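Local coordinates for putative endonuclease/exonuclease/phosphatase family protein (Bacteroides thetaiotaomicron, PDB 3MPR) that probably cleaves phosphodiester bonds in nucleic acids with the help of a metal ion, as nucleases of the DNase I-like family do, at residues 8-13 / 42-47; 66-71 / 86-91; 156-161 / 189-194. One frame throughout, in Å; residues are numbered along the deposited sequence.

Interaction 1: 8-13 / 42-47; sequences TVASYN and HDFDIF
A10 stands its methyl group on the ring of F44: CB lies over the ring centre, 3.5 Å from the F44 centroid, in a CH-pi contact 12° off the ring normal. Chi1 of F44 (-62°) sets CG anti to the carbonyl carbon, and V39 of helix 28-41 also packs against this side chain. A10 CB meets F47 CB at 3.7 Å. On the other face of the sheet V9 and I46 lie side by side and point the same way, V9 CG1 touching I46 CG2 at 3.6 Å, with F138 against both. T8 and D45 trade polar groups. T8 N donates to D45 OD2 at 2.9 Å, reaching the oxygen from 49° out of the carboxylate plane, while D45 N donates back to T8 O at 2.9 Å. A10 N to I46 O, 3.3 Å, carries the pairing on. D43, the C-prime residue of the Schellman motif that ends helix 28-41, forms a salt bridge through OD1 with R240 of the second subunit. Two parallel neighbouring strands joined through helix 28-41 make this a beta-alpha-beta crossover, set inside one of the two large sheets of the DNase I-like fold.

Interaction 2: 66-71 / 86-91; sequences GYDYIG and IFYRTD
R89 lays its CG over one face of the Y67 ring, 3.9 Å from the centroid and displaced toward the rim. From the start of the Y67 side chain, CB lies 3.6 Å from Y88 O and CD1 3.5 Å from the same oxygen. Further out CE1 and CZ come under the R89 methylene, CZ to CG at 3.6 Å, and at the tip OH passes beyond this pair of strands to hydrogen-bond F44 O. The guanidinium end of R89 turns to D91, with a salt bridge from NH2 to OD2 of 2.6 Å. Strands 67-70 and 86-89 are antiparallel neighbours at one end of the seven-stranded sheet of this DNase I-like domain, bonded through D68 with Y88 and I70 with I86. On the Y67 side of the sheet, Y69 CB sits over the centre of the F87 ring, 3.7 Å from the centroid and only 3° off the normal. An alanine in place of F87 would probably leave Y69 CB without its ring face and open a gap toward L57 and M60 of helix 54-63. T90 N closes on G66 O at 2.9 Å, and a water bridges that carbonyl to D91 N.

Interaction 3: 156-161 / 189-194; sequences FLVQEK and DAFVSK. With ACY (acetic acid), chain F.
F156 and A190 meet where helix 148-164 runs past helix 186-192, two helices of the DNase I-like alpha/beta fold. The touch is modest, 224 Å² summed over both sides, and no clear hydrogen bond crosses it. Its inner part is made by V158 and F191, both buried. The first bond of the F191 side chain leads away from helix 148-164, and chi1 (-68°) places CG beside the backbone N, anti to the carbonyl carbon. The end of the ring nevertheless comes nearer to that helix, with CE1 4.4 Å from V158 CB. V158 CB lies at the edge of the ring, near its plane. Other residues hold the phenyl more fully: it stacks on F231, F179 stands nearly perpendicular to it, and A155 of helix 148-164 touches both it and A190. V158 in turn leans on F101 of strand 93-102, tying this side of the helix pair to the sheet beneath. Between inner and outer parts the side chain of Q159 stretches across, extended beyond CG, and brings CD to 3.8 Å from A190 O; V196 also touches it.

The outer side differs in burial rather than in distance. F156 is exposed, whereas A190 beneath it is buried. The phenyl reaches over with the far end of its ring, CE2 and CZ each 3.9 Å from A190 CB, while CE1 lies 3.9 Å from A190 O. The small methyl of A190 gives the large ring a place to rest, but the contact is limited to that end of the ring. K161 takes no part in the helix contact; its chain bends at chi2, and NZ forms a salt bridge with E164. An acetate, probably from the crystallisation liquor, is bound there too: K161 NZ donates to its OXT at 2.6 Å.

Interactions 1 and 2 are neighbouring strand pairings in one sheet, with strands 46-50 and 86-89 side by side and the two centres about 11 Å apart. F47 N lies 2.9 Å from F87 O, F47 CE1 packs 3.8 Å from Y67 CE1, and the rings of F47 and F87 meet with nearly parallel planes. Interaction 3 stands apart, its nearest atoms about 12 Å from interaction 1 and about 11 Å from interaction 2, and its helices belong with the other large sheet. E51 is a magnesium ligand in this protein, though no ion is bound to this chain here; its side chain lies about 11 Å from that of F87, and N13, at the end of 8-13, hydrogen-bonds both E51 and D178.

Interaction 1: 8-13 / 42-47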
# COMPACT_ATOMS: atom_id res chain seq x y z
N THR A 8 0.86 7.31 -11.30
CA THR A 8 1.50 6.71 -10.14
C THR A 8 2.87 6.20 -10.56
O THR A 8 2.96 5.36 -11.45
CB THR A 8 0.69 5.54 -9.59
OG1 THR A 8 -0.55 6.05 -9.11
CG2 THR A 8 1.44 4.87 -8.44
N VAL A 9 3.92 6.72 -9.94
CA VAL A 9 5.27 6.33 -10.30
C VAL A 9 5.97 5.76 -9.08
O VAL A 9 5.50 5.93 -7.95
CB VAL A 9 6.08 7.50 -10.89
CG1 VAL A 9 5.34 8.11 -12.10
CG2 VAL A 9 6.35 8.57 -9.82
N ALA A 10 7.05 5.03 -9.31
CA ALA A 10 7.83 4.42 -8.23
C ALA A 10 9.30 4.32 -8.60
O ALA A 10 9.68 4.38 -9.78
CB ALA A 10 7.29 3.05 -7.88
N SER A 11 10.13 4.18 -7.57
CA SER A 11 11.54 3.87 -7.72
C SER A 11 11.78 2.67 -6.82
O SER A 11 11.38 2.66 -5.65
CB SER A 11 12.39 5.06 -7.26
OG SER A 11 13.78 4.77 -7.43
N TYR A 12 12.40 1.63 -7.35
CA TYR A 12 12.56 0.40 -6.57
C TYR A 12 13.85 -0.30 -6.96
O TYR A 12 13.97 -0.79 -8.08
CB TYR A 12 11.39 -0.53 -6.85
CG TYR A 12 11.11 -1.59 -5.79
CD1 TYR A 12 11.89 -1.71 -4.66
CD2 TYR A 12 10.03 -2.46 -5.94
CE1 TYR A 12 11.62 -2.68 -3.69
CE2 TYR A 12 9.75 -3.43 -4.98
CZ TYR A 12 10.54 -3.54 -3.87
OH TYR A 12 10.25 -4.50 -2.92
N ASN A 13 14.80 -0.35 -6.03
CA ASN A 13 16.01 -1.12 -6.24
C ASN A 13 15.72 -2.59 -5.94
O ASN A 13 15.45 -2.95 -4.80
CB ASN A 13 17.13 -0.60 -5.34
CG ASN A 13 18.43 -1.38 -5.51
OD1 ASN A 13 18.41 -2.57 -5.78
ND2 ASN A 13 19.55 -0.69 -5.35
N HIS A 42 -0.04 -2.22 -5.86
CA HIS A 42 0.14 -0.79 -5.58
C HIS A 42 0.06 0.08 -6.84
O HIS A 42 0.35 1.26 -6.79
CB HIS A 42 1.43 -0.55 -4.80
CG HIS A 42 1.35 -1.02 -3.37
ND1 HIS A 42 1.93 -2.19 -2.93
CD2 HIS A 42 0.74 -0.47 -2.29
CE1 HIS A 42 1.68 -2.34 -1.64
NE2 HIS A 42 0.97 -1.31 -1.23
N ASP A 43 -0.36 -0.53 -7.94
CA ASP A 43 -0.70 0.20 -9.16
C ASP A 43 0.41 1.10 -9.69
O ASP A 43 0.17 2.28 -9.97
CB ASP A 43 -1.96 1.04 -8.93
CG ASP A 43 -3.19 0.20 -8.62
OD1 ASP A 43 -3.36 -0.87 -9.24
OD2 ASP A 43 -3.99 0.62 -7.75
N PHE A 44 1.63 0.57 -9.84
CA PHE A 44 2.69 1.40 -10.45
C PHE A 44 2.40 1.55 -11.96
O PHE A 44 2.38 0.56 -12.69
CB PHE A 44 4.08 0.77 -10.28
CG PHE A 44 4.55 0.58 -8.85
CD1 PHE A 44 3.82 1.05 -7.77
CD2 PHE A 44 5.76 -0.08 -8.61
CE1 PHE A 44 4.29 0.86 -6.46
CE2 PHE A 44 6.24 -0.27 -7.31
CZ PHE A 44 5.50 0.21 -6.23
N ASP A 45 2.18 2.77 -12.43
CA ASP A 45 2.00 2.99 -13.86
C ASP A 45 3.33 2.87 -14.59
O ASP A 45 3.42 2.32 -15.68
CB ASP A 45 1.44 4.38 -14.14
CG ASP A 45 0.01 4.55 -13.65
OD1 ASP A 45 -0.71 3.53 -13.52
OD2 ASP A 45 -0.38 5.70 -13.39
N ILE A 46 4.35 3.44 -13.97
CA ILE A 46 5.69 3.45 -14.53
C ILE A 46 6.68 3.55 -13.38
O ILE A 46 6.48 4.31 -12.45
CB ILE A 46 5.85 4.62 -15.53
CG1 ILE A 46 7.30 4.74 -16.00
CG2 ILE A 46 5.36 5.91 -14.93
CD1 ILE A 46 7.40 5.45 -17.33
N PHE A 47 7.73 2.75 -13.43
CA PHE A 47 8.69 2.77 -12.33
C PHE A 47 10.12 2.50 -12.79
O PHE A 47 10.33 1.75 -13.73
CB PHE A 47 8.28 1.81 -11.19
CG PHE A 47 8.13 0.35 -11.60
CD1 PHE A 47 7.01 -0.10 -12.28
CD2 PHE A 47 9.08 -0.59 -11.22
CE1 PHE A 47 6.88 -1.44 -12.62
CE2 PHE A 47 8.96 -1.92 -11.55
CZ PHE A 47 7.84 -2.35 -12.25
O HOH W 1 -2.71 4.13 -11.06

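Interaction 2: 66-71 / 86-91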
# COMPACT_ATOMS: atom_id res chain seq x y z
N GLY A 66 1.36 -7.09 -19.24
CA GLY A 66 0.94 -5.73 -19.52
C GLY A 66 2.02 -4.68 -19.32
O GLY A 66 1.80 -3.52 -19.63
N TYR A 67 3.18 -5.09 -18.80
CA TYR A 67 4.32 -4.19 -18.66
C TYR A 67 5.40 -4.48 -19.70
O TYR A 67 5.60 -5.63 -20.08
CB TYR A 67 4.95 -4.31 -17.27
CG TYR A 67 4.14 -3.66 -16.16
CD1 TYR A 67 4.48 -2.39 -15.68
CD2 TYR A 67 3.06 -4.32 -15.57
CE1 TYR A 67 3.72 -1.79 -14.65
CE2 TYR A 67 2.32 -3.74 -14.55
CZ TYR A 67 2.66 -2.47 -14.09
OH TYR A 67 1.91 -1.91 -13.08
N ASP A 68 6.09 -3.44 -20.16
CA ASP A 68 7.36 -3.67 -20.86
C ASP A 68 8.45 -2.91 -20.11
O ASP A 68 8.16 -2.19 -19.16
CB ASP A 68 7.28 -3.18 -22.30
CG ASP A 68 8.15 -4.02 -23.25
OD1 ASP A 68 9.18 -4.60 -22.81
OD2 ASP A 68 7.78 -4.10 -24.43
N TYR A 69 9.69 -3.06 -20.54
CA TYR A 69 10.76 -2.25 -19.96
C TYR A 69 11.69 -1.70 -21.04
O TYR A 69 11.74 -2.22 -22.16
CB TYR A 69 11.56 -3.06 -18.93
CG TYR A 69 12.30 -4.26 -19.51
CD1 TYR A 69 11.73 -5.53 -19.49
CD2 TYR A 69 13.55 -4.11 -20.10
CE1 TYR A 69 12.41 -6.63 -20.02
CE2 TYR A 69 14.23 -5.20 -20.64
CZ TYR A 69 13.65 -6.45 -20.60
OH TYR A 69 14.32 -7.52 -21.14
N ILE A 70 12.42 -0.65 -20.69
CA ILE A 70 13.46 -0.11 -21.56
C ILE A 70 14.70 0.07 -20.71
O ILE A 70 14.61 0.14 -19.48
CB ILE A 70 13.06 1.23 -22.15
CG1 ILE A 70 12.66 2.21 -21.05
CG2 ILE A 70 11.90 1.06 -23.14
CD1 ILE A 70 12.31 3.59 -21.57
N GLY A 71 15.86 0.13 -21.35
CA GLY A 71 17.10 0.38 -20.64
C GLY A 71 18.12 -0.71 -20.91
O GLY A 71 17.78 -1.89 -20.86
N ILE A 86 13.55 0.88 -16.87
CA ILE A 86 12.25 1.51 -16.57
C ILE A 86 11.12 0.61 -17.06
O ILE A 86 11.12 0.21 -18.23
CB ILE A 86 12.15 2.91 -17.24
CG1 ILE A 86 13.23 3.85 -16.68
CG2 ILE A 86 10.76 3.53 -17.05
CD1 ILE A 86 13.54 5.06 -17.59
N PHE A 87 10.20 0.26 -16.17
CA PHE A 87 9.04 -0.55 -16.52
C PHE A 87 7.82 0.36 -16.65
O PHE A 87 7.70 1.33 -15.91
CB PHE A 87 8.75 -1.61 -15.43
CG PHE A 87 9.67 -2.80 -15.47
CD1 PHE A 87 10.97 -2.73 -14.98
CD2 PHE A 87 9.21 -4.01 -15.96
CE1 PHE A 87 11.80 -3.82 -15.02
CE2 PHE A 87 10.05 -5.12 -16.00
CZ PHE A 87 11.34 -5.02 -15.52
N TYR A 88 6.92 0.04 -17.57
CA TYR A 88 5.72 0.86 -17.74
C TYR A 88 4.57 0.01 -18.28
O TYR A 88 4.80 -1.04 -18.88
CB TYR A 88 6.00 2.03 -18.68
CG TYR A 88 6.33 1.59 -20.08
CD1 TYR A 88 7.58 1.08 -20.39
CD2 TYR A 88 5.38 1.65 -21.09
CE1 TYR A 88 7.89 0.65 -21.67
CE2 TYR A 88 5.68 1.22 -22.38
CZ TYR A 88 6.94 0.72 -22.65
OH TYR A 88 7.27 0.28 -23.91
N ARG A 89 3.34 0.46 -18.03
CA ARG A 89 2.16 -0.24 -18.53
C ARG A 89 1.97 0.08 -20.00
O ARG A 89 1.81 1.24 -20.36
CB ARG A 89 0.91 0.20 -17.77
CG ARG A 89 0.83 -0.35 -16.37
CD ARG A 89 -0.56 -0.18 -15.82
NE ARG A 89 -1.56 -0.89 -16.62
CZ ARG A 89 -2.79 -1.15 -16.19
NH1 ARG A 89 -3.15 -0.77 -14.98
NH2 ARG A 89 -3.65 -1.80 -16.97
N THR A 90 1.98 -0.94 -20.85
CA THR A 90 1.92 -0.67 -22.28
C THR A 90 0.53 -0.15 -22.69
O THR A 90 0.39 0.55 -23.70
CB THR A 90 2.31 -1.88 -23.15
OG1 THR A 90 1.44 -2.98 -22.86
CG2 THR A 90 3.75 -2.30 -22.88
N ASP A 91 -0.49 -0.49 -21.91
CA ASP A 91 -1.83 0.01 -22.23
C ASP A 91 -2.02 1.47 -21.86
O ASP A 91 -3.02 2.08 -22.25
CB ASP A 91 -2.93 -0.88 -21.62
CG ASP A 91 -3.02 -0.78 -20.09
OD1 ASP A 91 -2.17 -0.12 -19.46
OD2 ASP A 91 -3.95 -1.39 -19.51
O HOH W 2 -0.72 -2.78 -20.15

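Interaction 3: 156-161 / 189-194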
# COMPACT_ATOMS: atom_id res chain seq x y z
N PHE A 156 24.39 17.26 -12.34
CA PHE A 156 24.32 18.33 -13.33
C PHE A 156 24.24 17.84 -14.77
O PHE A 156 23.60 18.47 -15.61
CB PHE A 156 25.45 19.34 -13.11
CG PHE A 156 25.29 20.13 -11.85
CD1 PHE A 156 24.27 21.05 -11.72
CD2 PHE A 156 26.14 19.91 -10.77
CE1 PHE A 156 24.10 21.76 -10.55
CE2 PHE A 156 25.97 20.61 -9.59
CZ PHE A 156 24.96 21.54 -9.48
N LEU A 157 24.86 16.70 -15.06
CA LEU A 157 24.74 16.09 -16.38
C LEU A 157 23.29 15.67 -16.63
O LEU A 157 22.74 15.84 -17.72
CB LEU A 157 25.66 14.89 -16.50
CG LEU A 157 25.42 13.93 -17.66
CD1 LEU A 157 25.59 14.63 -19.01
CD2 LEU A 157 26.36 12.72 -17.56
N VAL A 158 22.66 15.10 -15.61
CA VAL A 158 21.27 14.72 -15.76
C VAL A 158 20.40 15.94 -16.06
O VAL A 158 19.55 15.91 -16.95
CB VAL A 158 20.76 13.91 -14.55
CG1 VAL A 158 19.25 13.79 -14.60
CG2 VAL A 158 21.40 12.53 -14.55
N GLN A 159 20.64 17.03 -15.33
CA GLN A 159 19.88 18.24 -15.58
C GLN A 159 20.15 18.80 -17.00
O GLN A 159 19.26 19.33 -17.64
CB GLN A 159 20.16 19.27 -14.48
CG GLN A 159 19.62 18.82 -13.12
CD GLN A 159 20.18 19.61 -11.96
OE1 GLN A 159 20.86 19.07 -11.09
NE2 GLN A 159 19.88 20.90 -11.94
N GLU A 160 21.37 18.67 -17.50
CA GLU A 160 21.62 19.07 -18.89
C GLU A 160 20.84 18.20 -19.89
O GLU A 160 20.26 18.71 -20.85
CB GLU A 160 23.11 19.07 -19.21
CG GLU A 160 23.88 20.19 -18.50
CD GLU A 160 23.39 21.59 -18.88
OE1 GLU A 160 23.70 22.05 -20.00
OE2 GLU A 160 22.71 22.23 -18.05
N LYS A 161 20.80 16.89 -19.65
CA LYS A 161 20.05 15.98 -20.51
C LYS A 161 18.54 16.23 -20.44
O LYS A 161 17.83 16.04 -21.42
CB LYS A 161 20.37 14.51 -20.18
CG LYS A 161 21.78 14.09 -20.58
CD LYS A 161 21.94 14.00 -22.11
CE LYS A 161 23.41 13.80 -22.48
NZ LYS A 161 23.62 13.65 -23.95
N ASP A 189 21.61 18.04 -2.82
CA ASP A 189 21.45 19.48 -2.99
C ASP A 189 21.59 19.85 -4.45
O ASP A 189 20.96 20.80 -4.91
CB ASP A 189 22.52 20.25 -2.20
CG ASP A 189 22.48 19.99 -0.71
OD1 ASP A 189 21.45 19.49 -0.20
OD2 ASP A 189 23.50 20.29 -0.04
N ALA A 190 22.43 19.12 -5.18
CA ALA A 190 22.67 19.46 -6.58
C ALA A 190 21.40 19.41 -7.42
O ALA A 190 21.23 20.21 -8.35
CB ALA A 190 23.77 18.58 -7.16
N PHE A 191 20.48 18.51 -7.08
CA PHE A 191 19.21 18.42 -7.81
C PHE A 191 18.20 19.50 -7.45
O PHE A 191 17.45 19.97 -8.31
CB PHE A 191 18.57 17.03 -7.64
CG PHE A 191 19.34 15.91 -8.30
CD1 PHE A 191 19.30 15.76 -9.68
CD2 PHE A 191 20.10 15.03 -7.56
CE1 PHE A 191 20.00 14.74 -10.31
CE2 PHE A 191 20.81 14.00 -8.18
CZ PHE A 191 20.76 13.86 -9.55
N VAL A 192 18.17 19.89 -6.18
CA VAL A 192 17.04 20.68 -5.68
C VAL A 192 17.32 22.13 -5.29
O VAL A 192 16.38 22.91 -5.17
CB VAL A 192 16.38 20.02 -4.45
CG1 VAL A 192 15.80 18.66 -4.80
CG2 VAL A 192 17.38 19.91 -3.29
N SER A 193 18.58 22.47 -5.06
CA SER A 193 18.91 23.77 -4.46
C SER A 193 18.49 24.97 -5.30
O SER A 193 18.26 26.04 -4.76
CB SER A 193 20.40 23.88 -4.15
OG SER A 193 21.13 24.09 -5.34
N LYS A 194 18.41 24.80 -6.62
CA LYS A 194 17.97 25.89 -7.49
C LYS A 194 16.53 25.74 -7.99
O LYS A 194 16.08 26.47 -8.87
CB LYS A 194 18.91 26.04 -8.70
CG LYS A 194 20.38 26.21 -8.35
CD LYS A 194 20.61 27.41 -7.44
CE LYS A 194 22.09 27.54 -7.07
NZ LYS A 194 22.33 28.59 -6.04
C ACY F . 26.12 12.79 -25.72
O ACY F . 25.23 13.15 -26.55
OXT ACY F . 26.14 13.05 -24.49
CH3 ACY F . 27.27 11.99 -26.25